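Local coordinates for bifunctional GH43-CE protein (Bacteroides eggerthii, PDB 6MLY), which probably removes xylose from xylan through a family 43 glycosidase domain and also carries a carbohydrate esterase domain, at residues Asp143-Ile157 with Gly201-Leu213. Residues are numbered along the deposited sequence; the frame is centred on the assembly and turned at random.
Sequences DHSFFFDEDGHIYMI and GSQLFKVNGKYYL
With chi1 at -172°, Phe147 sets its CG anti to the backbone N and swings its ring across to Leu204 and Lys206, while Ser145 extends OG to strand 203-207. There OG accepts a nearly straight hydrogen bond from Leu204 N (2.9 Å, 161°); a small hydroxyl suits this place, where two neighbouring blades of the five-bladed GH43 beta-propeller meet through their innermost strands, 145-148 and 203-207. Phe147 CZ lies 3.6 Å from Lys206 CB, and Leu204 CD2, a branched apolar filling, sits between the Phe147 ring and Ile157 CD1, 3.8 Å from the latter. At the end of strand 145-148 away from Asp143, Tyr211 OH donates to Asp149 OD1 (2.6 Å), on the syn side and 19° out of the carboxylate plane. The extended Lys206 lays CD over one face of the Tyr211 ring, toward its rim, and its NZ donates to Tyr211 OH (3.1 Å) and forms a salt bridge with Glu150 OE2 (3.4 Å). A phenylalanine in place of Tyr211 would probably leave Asp149 OD1 without its hydroxyl donor and Lys206 NZ without that acceptor. One phenol thus relays between ammonium and carboxylate, whose opposite charges probably polarise its O-H and strengthen the tie between blades.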
loop_
_atom_site.group_PDB
_atom_site.type_symbol
_atom_site.label_atom_id
_atom_site.label_comp_id
_atom_site.label_asym_id
_atom_site.label_seq_id
_atom_site.Cartn_x
_atom_site.Cartn_y
_atom_site.Cartn_z
ATOM N N ASP A 143 -23.931 6.719 19.993
ATOM C CA ASP A 143 -24.071 5.266 19.857
ATOM C C ASP A 143 -25.405 4.829 20.464
ATOM O O ASP A 143 -25.456 3.888 21.259
ATOM C CB ASP A 143 -22.932 4.515 20.548
ATOM C CG ASP A 143 -21.552 5.030 20.198
ATOM O OD1 ASP A 143 -21.457 6.184 19.734
ATOM O OD2 ASP A 143 -20.588 4.272 20.398
ATOM N N HIS A 144 -26.470 5.545 20.090
ATOM C CA HIS A 144 -27.804 5.297 20.594
ATOM C C HIS A 144 -28.341 3.994 19.995
ATOM O O HIS A 144 -28.058 3.667 18.848
ATOM C CB HIS A 144 -28.724 6.490 20.292
ATOM C CG HIS A 144 -28.977 6.723 18.838
ATOM N ND1 HIS A 144 -28.459 7.814 18.162
ATOM C CD2 HIS A 144 -29.689 6.021 17.929
ATOM C CE1 HIS A 144 -28.843 7.769 16.901
ATOM N NE2 HIS A 144 -29.595 6.679 16.731
ATOM N N SER A 145 -29.129 3.270 20.790
ATOM C CA SER A 145 -29.804 2.051 20.363
ATOM C C SER A 145 -31.281 2.132 20.758
ATOM O O SER A 145 -31.645 1.693 21.832
ATOM C CB SER A 145 -29.128 0.836 20.951
ATOM O OG SER A 145 -29.924 -0.329 20.783
ATOM N N PHE A 146 -32.100 2.720 19.877
ATOM C CA PHE A 146 -33.549 2.837 20.073
ATOM C C PHE A 146 -34.183 1.445 19.954
ATOM O O PHE A 146 -33.606 0.550 19.317
ATOM C CB PHE A 146 -34.160 3.845 19.093
ATOM C CG PHE A 146 -34.305 3.359 17.674
ATOM C CD1 PHE A 146 -35.455 2.708 17.260
ATOM C CD2 PHE A 146 -33.297 3.562 16.742
ATOM C CE1 PHE A 146 -35.591 2.261 15.953
ATOM C CE2 PHE A 146 -33.436 3.116 15.435
ATOM C CZ PHE A 146 -34.584 2.469 15.041
ATOM N N PHE A 147 -35.367 1.289 20.570
ATOM C CA PHE A 147 -36.011 -0.007 20.781
ATOM C C PHE A 147 -37.518 0.172 20.988
ATOM O O PHE A 147 -37.941 1.021 21.776
ATOM C CB PHE A 147 -35.399 -0.693 22.004
ATOM C CG PHE A 147 -35.840 -2.118 22.218
ATOM C CD1 PHE A 147 -36.972 -2.407 22.966
ATOM C CD2 PHE A 147 -35.121 -3.173 21.677
ATOM C CE1 PHE A 147 -37.379 -3.717 23.165
ATOM C CE2 PHE A 147 -35.523 -4.484 21.882
ATOM C CZ PHE A 147 -36.654 -4.754 22.622
ATOM N N PHE A 148 -38.311 -0.658 20.296
ATOM C CA PHE A 148 -39.769 -0.750 20.476
ATOM C C PHE A 148 -40.093 -1.821 21.522
ATOM O O PHE A 148 -39.839 -3.002 21.300
ATOM C CB PHE A 148 -40.462 -1.120 19.163
ATOM C CG PHE A 148 -40.155 -0.201 18.013
ATOM C CD1 PHE A 148 -40.919 0.933 17.792
ATOM C CD2 PHE A 148 -39.097 -0.466 17.157
ATOM C CE1 PHE A 148 -40.633 1.783 16.736
ATOM C CE2 PHE A 148 -38.811 0.386 16.101
ATOM C CZ PHE A 148 -39.583 1.506 15.892
ATOM N N ASP A 149 -40.668 -1.393 22.651
ATOM C CA ASP A 149 -41.039 -2.291 23.751
ATOM C C ASP A 149 -42.511 -2.693 23.606
ATOM O O ASP A 149 -43.304 -2.007 22.957
ATOM C CB ASP A 149 -40.770 -1.650 25.115
ATOM C CG ASP A 149 -40.530 -2.658 26.226
ATOM O OD1 ASP A 149 -39.984 -3.744 25.934
ATOM O OD2 ASP A 149 -40.901 -2.354 27.376
ATOM N N GLU A 150 -42.858 -3.813 24.244
ATOM C CA GLU A 150 -44.210 -4.366 24.196
ATOM C C GLU A 150 -45.111 -3.664 25.228
ATOM O O GLU A 150 -46.302 -3.955 25.285
ATOM C CB GLU A 150 -44.216 -5.890 24.386
ATOM C CG GLU A 150 -42.908 -6.478 24.883
ATOM C CD GLU A 150 -42.908 -7.990 25.021
ATOM O OE1 GLU A 150 -43.760 -8.510 25.758
ATOM O OE2 GLU A 150 -42.058 -8.639 24.381
ATOM N N ASP A 151 -44.550 -2.736 26.018
ATOM C CA ASP A 151 -45.340 -1.820 26.844
ATOM C C ASP A 151 -45.853 -0.652 25.982
ATOM O O ASP A 151 -46.685 0.128 26.430
ATOM C CB ASP A 151 -44.554 -1.364 28.079
ATOM C CG ASP A 151 -43.480 -0.315 27.835
ATOM O OD1 ASP A 151 -43.360 0.169 26.694
ATOM O OD2 ASP A 151 -42.776 0.020 28.804
ATOM N N GLY A 152 -45.333 -0.522 24.754
ATOM C CA GLY A 152 -45.887 0.380 23.729
ATOM C C GLY A 152 -45.203 1.740 23.679
ATOM O O GLY A 152 -45.734 2.672 23.078
ATOM N N HIS A 153 -44.036 1.858 24.322
ATOM C CA HIS A 153 -43.206 3.060 24.275
ATOM C C HIS A 153 -41.941 2.777 23.455
ATOM O O HIS A 153 -41.509 1.628 23.367
ATOM C CB HIS A 153 -42.830 3.524 25.688
ATOM C CG HIS A 153 -43.997 3.903 26.528
ATOM N ND1 HIS A 153 -44.141 3.460 27.827
ATOM C CD2 HIS A 153 -45.078 4.666 26.259
ATOM C CE1 HIS A 153 -45.263 3.937 28.329
ATOM N NE2 HIS A 153 -45.861 4.676 27.382
ATOM N N ILE A 154 -41.359 3.837 22.880
ATOM C CA ILE A 154 -40.102 3.760 22.131
ATOM C C ILE A 154 -38.993 4.373 22.991
ATOM O O ILE A 154 -38.913 5.596 23.114
ATOM C CB ILE A 154 -40.213 4.481 20.773
ATOM C CG1 ILE A 154 -41.491 4.098 20.023
ATOM C CG2 ILE A 154 -38.969 4.236 19.931
ATOM C CD1 ILE A 154 -41.887 5.086 18.956
ATOM N N TYR A 155 -38.147 3.510 23.569
ATOM C CA TYR A 155 -37.015 3.917 24.409
ATOM C C TYR A 155 -35.800 4.221 23.525
ATOM O O TYR A 155 -35.865 4.069 22.311
ATOM C CB TYR A 155 -36.732 2.833 25.452
ATOM C CG TYR A 155 -37.904 2.581 26.362
ATOM C CD1 TYR A 155 -38.152 3.405 27.448
ATOM C CD2 TYR A 155 -38.803 1.557 26.108
ATOM C CE1 TYR A 155 -39.241 3.200 28.276
ATOM C CE2 TYR A 155 -39.897 1.338 26.927
ATOM C CZ TYR A 155 -40.115 2.163 28.016
ATOM O OH TYR A 155 -41.194 1.957 28.830
ATOM N N MET A 156 -34.717 4.680 24.165
ATOM C CA MET A 156 -33.423 4.934 23.531
ATOM C C MET A 156 -32.347 4.995 24.621
ATOM O O MET A 156 -32.480 5.761 25.567
ATOM C CB MET A 156 -33.445 6.256 22.754
ATOM C CG MET A 156 -32.184 6.508 21.935
ATOM S SD MET A 156 -32.347 7.848 20.706
ATOM C CE MET A 156 -32.824 9.219 21.760
ATOM N N ILE A 157 -31.306 4.164 24.479
ATOM C CA ILE A 157 -30.124 4.134 25.362
ATOM C C ILE A 157 -28.970 4.792 24.598
ATOM O O ILE A 157 -29.075 4.907 23.388
ATOM C CB ILE A 157 -29.835 2.680 25.794
ATOM C CG1 ILE A 157 -31.001 2.125 26.624
ATOM C CG2 ILE A 157 -28.509 2.554 26.533
ATOM C CD1 ILE A 157 -30.888 0.656 26.971
ATOM N N GLY A 201 -20.804 1.482 22.596
ATOM C CA GLY A 201 -21.481 1.013 21.346
ATOM C C GLY A 201 -22.796 0.309 21.645
ATOM O O GLY A 201 -23.029 -0.813 21.184
ATOM N N SER A 202 -23.657 0.987 22.413
ATOM C CA SER A 202 -24.864 0.394 22.998
ATOM C C SER A 202 -25.736 -0.226 21.900
ATOM O O SER A 202 -26.009 0.420 20.892
ATOM C CB SER A 202 -25.636 1.415 23.797
ATOM O OG SER A 202 -24.976 1.703 25.021
ATOM N N GLN A 203 -26.139 -1.488 22.098
ATOM C CA GLN A 203 -27.053 -2.199 21.198
ATOM C C GLN A 203 -27.945 -3.126 22.033
ATOM O O GLN A 203 -27.463 -4.101 22.614
ATOM C CB GLN A 203 -26.275 -2.987 20.140
ATOM C CG GLN A 203 -25.549 -2.110 19.131
ATOM C CD GLN A 203 -25.226 -2.849 17.856
ATOM O OE1 GLN A 203 -26.099 -3.422 17.210
ATOM N NE2 GLN A 203 -23.959 -2.832 17.477
ATOM N N LEU A 204 -29.243 -2.811 22.088
ATOM C CA LEU A 204 -30.179 -3.500 22.978
ATOM C C LEU A 204 -30.953 -4.568 22.199
ATOM O O LEU A 204 -31.430 -4.320 21.087
ATOM C CB LEU A 204 -31.136 -2.483 23.607
ATOM C CG LEU A 204 -32.102 -3.054 24.646
ATOM C CD1 LEU A 204 -31.349 -3.733 25.781
ATOM C CD2 LEU A 204 -33.016 -1.968 25.191
ATOM N N PHE A 205 -31.061 -5.754 22.813
ATOM C CA PHE A 205 -31.860 -6.866 22.314
ATOM C C PHE A 205 -32.617 -7.504 23.485
ATOM O O PHE A 205 -32.018 -7.845 24.516
ATOM C CB PHE A 205 -30.967 -7.887 21.606
ATOM C CG PHE A 205 -30.281 -7.344 20.379
ATOM C CD1 PHE A 205 -30.822 -7.546 19.119
ATOM C CD2 PHE A 205 -29.122 -6.598 20.492
ATOM C CE1 PHE A 205 -30.205 -7.026 17.993
ATOM C CE2 PHE A 205 -28.510 -6.075 19.365
ATOM C CZ PHE A 205 -29.049 -6.294 18.118
ATOM N N LYS A 206 -33.936 -7.644 23.322
ATOM C CA LYS A 206 -34.748 -8.436 24.221
ATOM C C LYS A 206 -34.893 -9.842 23.628
ATOM O O LYS A 206 -35.389 -9.999 22.517
ATOM C CB LYS A 206 -36.108 -7.764 24.432
ATOM C CG LYS A 206 -36.927 -8.307 25.594
ATOM C CD LYS A 206 -38.294 -7.676 25.691
ATOM C CE LYS A 206 -39.119 -8.238 26.825
ATOM N NZ LYS A 206 -40.345 -7.436 27.046
ATOM N N VAL A 207 -34.425 -10.848 24.374
ATOM C CA VAL A 207 -34.527 -12.243 23.982
ATOM C C VAL A 207 -35.109 -13.028 25.154
ATOM O O VAL A 207 -34.576 -12.978 26.264
ATOM C CB VAL A 207 -33.167 -12.835 23.571
ATOM C CG1 VAL A 207 -33.266 -14.333 23.316
ATOM C CG2 VAL A 207 -32.582 -12.118 22.368
ATOM N N ASN A 208 -36.195 -13.756 24.880
ATOM C CA ASN A 208 -36.725 -14.739 25.799
ATOM C C ASN A 208 -37.140 -14.042 27.102
ATOM O O ASN A 208 -36.905 -14.561 28.194
ATOM C CB ASN A 208 -35.687 -15.843 26.031
ATOM C CG ASN A 208 -36.306 -17.188 26.339
ATOM O OD1 ASN A 208 -37.331 -17.547 25.764
ATOM N ND2 ASN A 208 -35.686 -17.939 27.236
ATOM N N GLY A 209 -37.741 -12.853 26.968
ATOM C CA GLY A 209 -38.197 -12.050 28.103
ATOM C C GLY A 209 -37.076 -11.701 29.072
ATOM O O GLY A 209 -37.273 -11.730 30.282
ATOM N N LYS A 210 -35.897 -11.384 28.527
ATOM C CA LYS A 210 -34.782 -10.793 29.267
ATOM C C LYS A 210 -34.098 -9.768 28.356
ATOM O O LYS A 210 -33.979 -9.995 27.156
ATOM C CB LYS A 210 -33.795 -11.871 29.733
ATOM C CG LYS A 210 -34.228 -12.673 30.955
ATOM C CD LYS A 210 -33.121 -12.862 31.973
ATOM C CE LYS A 210 -33.581 -13.522 33.257
ATOM N NZ LYS A 210 -33.348 -14.986 33.232
ATOM N N TYR A 211 -33.679 -8.638 28.938
ATOM C CA TYR A 211 -33.059 -7.539 28.202
ATOM C C TYR A 211 -31.536 -7.687 28.259
ATOM O O TYR A 211 -30.959 -7.704 29.346
ATOM C CB TYR A 211 -33.483 -6.189 28.785
ATOM C CG TYR A 211 -34.938 -5.841 28.588
ATOM C CD1 TYR A 211 -35.927 -6.420 29.369
ATOM C CD2 TYR A 211 -35.330 -4.927 27.622
ATOM C CE1 TYR A 211 -37.264 -6.106 29.188
ATOM C CE2 TYR A 211 -36.662 -4.599 27.433
ATOM C CZ TYR A 211 -37.633 -5.191 28.219
ATOM O OH TYR A 211 -38.946 -4.872 28.031
ATOM N N TYR A 212 -30.908 -7.778 27.078
ATOM C CA TYR A 212 -29.458 -7.908 26.927
ATOM C C TYR A 212 -28.915 -6.705 26.145
ATOM O O TYR A 212 -29.172 -6.581 24.943
ATOM C CB TYR A 212 -29.115 -9.225 26.224
ATOM C CG TYR A 212 -29.506 -10.463 26.989
ATOM C CD1 TYR A 212 -28.638 -11.041 27.900
ATOM C CD2 TYR A 212 -30.747 -11.056 26.811
ATOM C CE1 TYR A 212 -28.987 -12.176 28.611
ATOM C CE2 TYR A 212 -31.114 -12.191 27.517
ATOM C CZ TYR A 212 -30.229 -12.753 28.421
ATOM O OH TYR A 212 -30.568 -13.868 29.130
ATOM N N LEU A 213 -28.170 -5.827 26.835
ATOM C CA LEU A 213 -27.509 -4.665 26.211
ATOM C C LEU A 213 -26.022 -4.967 25.984
ATOM O O LEU A 213 -25.263 -5.175 26.938
ATOM C CB LEU A 213 -27.668 -3.430 27.105
ATOM C CG LEU A 213 -26.891 -2.191 26.647
ATOM C CD1 LEU A 213 -27.386 -1.710 25.295
ATOM C CD2 LEU A 213 -26.988 -1.072 27.670
#